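Local structure of RagB/SusD family nutrient uptake outer membrane protein (Bacteroides thetaiotaomicron, 7KV3) at residues 301-306 with 320-325. The protein probably binds glucose-containing glycans at the outer membrane surface for their uptake. Sequence-based numbering, arbitrary orientation.
Sequences TLISPY and GFCPVR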
loop_
_atom_site.group_PDB
_atom_site.type_symbol
_atom_site.label_atom_id
_atom_site.label_comp_id
_atom_site.label_asym_id
_atom_site.label_seq_id
_atom_site.Cartn_x
_atom_site.Cartn_y
_atom_site.Cartn_z
ATOM N N THR A 301 1.275 15.904 0.341
ATOM C CA THR A 301 1.257 17.092 -0.553
ATOM C C THR A 301 0.299 16.792 -1.709
ATOM O O THR A 301 -0.520 17.654 -2.043
ATOM C CB THR A 301 2.643 17.431 -1.109
ATOM O OG1 THR A 301 3.520 17.668 -0.016
ATOM C CG2 THR A 301 2.629 18.650 -1.997
ATOM N N LEU A 302 0.356 15.576 -2.254
ATOM C CA LEU A 302 -0.510 15.188 -3.391
ATOM C C LEU A 302 -1.996 15.336 -3.006
ATOM O O LEU A 302 -2.766 15.865 -3.837
ATOM C CB LEU A 302 -0.181 13.754 -3.823
ATOM C CG LEU A 302 1.131 13.569 -4.575
ATOM C CD1 LEU A 302 1.555 12.100 -4.554
ATOM C CD2 LEU A 302 1.015 14.077 -6.009
ATOM N N ILE A 303 -2.411 14.871 -1.824
ATOM C CA ILE A 303 -3.847 14.574 -1.549
ATOM C C ILE A 303 -4.482 15.557 -0.555
ATOM O O ILE A 303 -5.624 15.309 -0.157
ATOM C CB ILE A 303 -3.997 13.126 -1.046
ATOM C CG1 ILE A 303 -3.380 12.944 0.338
ATOM C CG2 ILE A 303 -3.418 12.138 -2.059
ATOM C CD1 ILE A 303 -3.816 11.684 0.998
ATOM N N SER A 304 -3.792 16.624 -0.162
ATOM C CA SER A 304 -4.362 17.644 0.743
ATOM C C SER A 304 -4.948 18.790 -0.087
ATOM O O SER A 304 -4.666 18.897 -1.284
ATOM C CB SER A 304 -3.335 18.031 1.753
ATOM O OG SER A 304 -2.987 16.864 2.516
ATOM N N PRO A 305 -5.883 19.585 0.483
ATOM C CA PRO A 305 -6.652 20.585 -0.280
ATOM C C PRO A 305 -5.790 21.728 -0.843
ATOM O O PRO A 305 -4.885 22.162 -0.159
ATOM C CB PRO A 305 -7.656 21.175 0.723
ATOM C CG PRO A 305 -7.594 20.276 1.946
ATOM C CD PRO A 305 -6.277 19.534 1.895
ATOM N N TYR A 306 -6.046 22.135 -2.082
ATOM C CA TYR A 306 -5.244 23.148 -2.821
ATOM C C TYR A 306 -5.459 24.519 -2.179
ATOM O O TYR A 306 -6.568 24.984 -2.039
ATOM C CB TYR A 306 -5.566 23.108 -4.315
ATOM C CG TYR A 306 -4.691 23.955 -5.215
ATOM C CD1 TYR A 306 -3.324 23.769 -5.280
ATOM C CD2 TYR A 306 -5.249 24.917 -6.049
ATOM C CE1 TYR A 306 -2.534 24.508 -6.151
ATOM C CE2 TYR A 306 -4.474 25.675 -6.906
ATOM C CZ TYR A 306 -3.111 25.467 -6.959
ATOM O OH TYR A 306 -2.331 26.240 -7.762
ATOM N N GLY A 320 -4.730 18.723 -4.045
ATOM C CA GLY A 320 -6.121 18.276 -4.257
ATOM C C GLY A 320 -6.274 17.011 -5.092
ATOM O O GLY A 320 -7.285 16.893 -5.829
ATOM N N PHE A 321 -5.343 16.065 -5.010
ATOM C CA PHE A 321 -5.531 14.725 -5.611
ATOM C C PHE A 321 -6.297 13.840 -4.618
ATOM O O PHE A 321 -6.299 14.132 -3.419
ATOM C CB PHE A 321 -4.202 14.096 -6.030
ATOM C CG PHE A 321 -3.605 14.688 -7.282
ATOM C CD1 PHE A 321 -3.958 14.210 -8.537
ATOM C CD2 PHE A 321 -2.678 15.704 -7.205
ATOM C CE1 PHE A 321 -3.395 14.749 -9.688
ATOM C CE2 PHE A 321 -2.094 16.233 -8.349
ATOM C CZ PHE A 321 -2.467 15.761 -9.592
ATOM N N CYS A 322 -6.957 12.811 -5.150
ATOM C CA CYS A 322 -7.723 11.772 -4.406
ATOM C C CYS A 322 -8.646 12.399 -3.367
ATOM O O CYS A 322 -8.556 12.086 -2.181
ATOM C CB CYS A 322 -6.757 10.757 -3.810
ATOM S SG CYS A 322 -5.848 9.948 -5.141
ATOM N N PRO A 323 -9.571 13.288 -3.793
ATOM C CA PRO A 323 -10.719 13.640 -2.965
ATOM C C PRO A 323 -11.485 12.353 -2.636
ATOM O O PRO A 323 -11.533 11.450 -3.454
ATOM C CB PRO A 323 -11.557 14.607 -3.805
ATOM C CG PRO A 323 -11.005 14.499 -5.211
ATOM C CD PRO A 323 -9.590 13.978 -5.090
ATOM N N VAL A 324 -11.983 12.267 -1.408
ATOM C CA VAL A 324 -12.783 11.110 -0.940
ATOM C C VAL A 324 -14.184 11.268 -1.539
ATOM O O VAL A 324 -14.744 12.330 -1.412
ATOM C CB VAL A 324 -12.801 11.023 0.594
ATOM C CG1 VAL A 324 -13.759 9.934 1.069
ATOM C CG2 VAL A 324 -11.406 10.793 1.133
ATOM N N ARG A 325 -14.707 10.228 -2.184
ATOM C CA ARG A 325 -16.088 10.248 -2.736
ATOM C C ARG A 325 -17.098 10.442 -1.603
ATOM O O ARG A 325 -16.906 9.890 -0.508
ATOM C CB ARG A 325 -16.419 8.944 -3.467
ATOM C CG ARG A 325 -15.523 8.639 -4.650
ATOM C CD ARG A 325 -16.011 7.381 -5.336
ATOM N NE ARG A 325 -15.082 6.918 -6.345
ATOM C CZ ARG A 325 -15.439 6.259 -7.416
ATOM N NH1 ARG A 325 -16.722 6.004 -7.601
ATOM N NH2 ARG A 325 -14.528 5.872 -8.299
HETATM O O HOH W 1 -7.462 13.322 -0.056
#
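Leu302 and Ser304 each offer a carbonyl oxygen to the backbone of the irregular segment 320-325, and the two hydrogen bonds come from consecutive amides. Phe321 N donates to Leu302 O at 2.8 Å with an N-H...O angle of 155°, the donor slightly tilted from the carbonyl plane. Gly320 N reaches Ser304 O, also at 2.8 Å, and approaches almost in line with that C=O bond (163° at the oxygen). Gly320 has a positive phi, which a residue without a side chain adopts easily. A CA-H...O contact adds a weaker polar link, with Ile303 CA 3.1 Å from Phe321 O. Leu302 O also lies at the edge of the Phe321 ring, in its plane, where the C-H edge faces the oxygen with CD2 at 3.4 Å; the ring is brought there by a chi1 of -75°, which sets CG anti to the carbonyl carbon. Further along, water 1 donates to both Ile303 O and Cys322 O, bridging two carbonyls that could not bond to each other directly.

The 13 residues between the segments contain no helix or strand, so these bonds close the base of a long irregular loop in the SusD family region. Its return limb carries part of a sugar-binding surface: the Phe321 side chain lies about 4 Å from a bound beta-D-glucopyranose, and its ring also meets that of Trp94, the planes steeply inclined.

Apolar contacts flank the polar ones. Leu302 CD2 lies off one face of the ring, near its rim, 4.2 Å from Phe321 CD2. Ile303 uses its CG2 branch, which packs 4.0 Å from Cys322 CB and more loosely against Phe321 CB. Leu72 of helix 70-75 touches the side chains of both Ile303 and Cys322, extending this buried patch beyond the two segments.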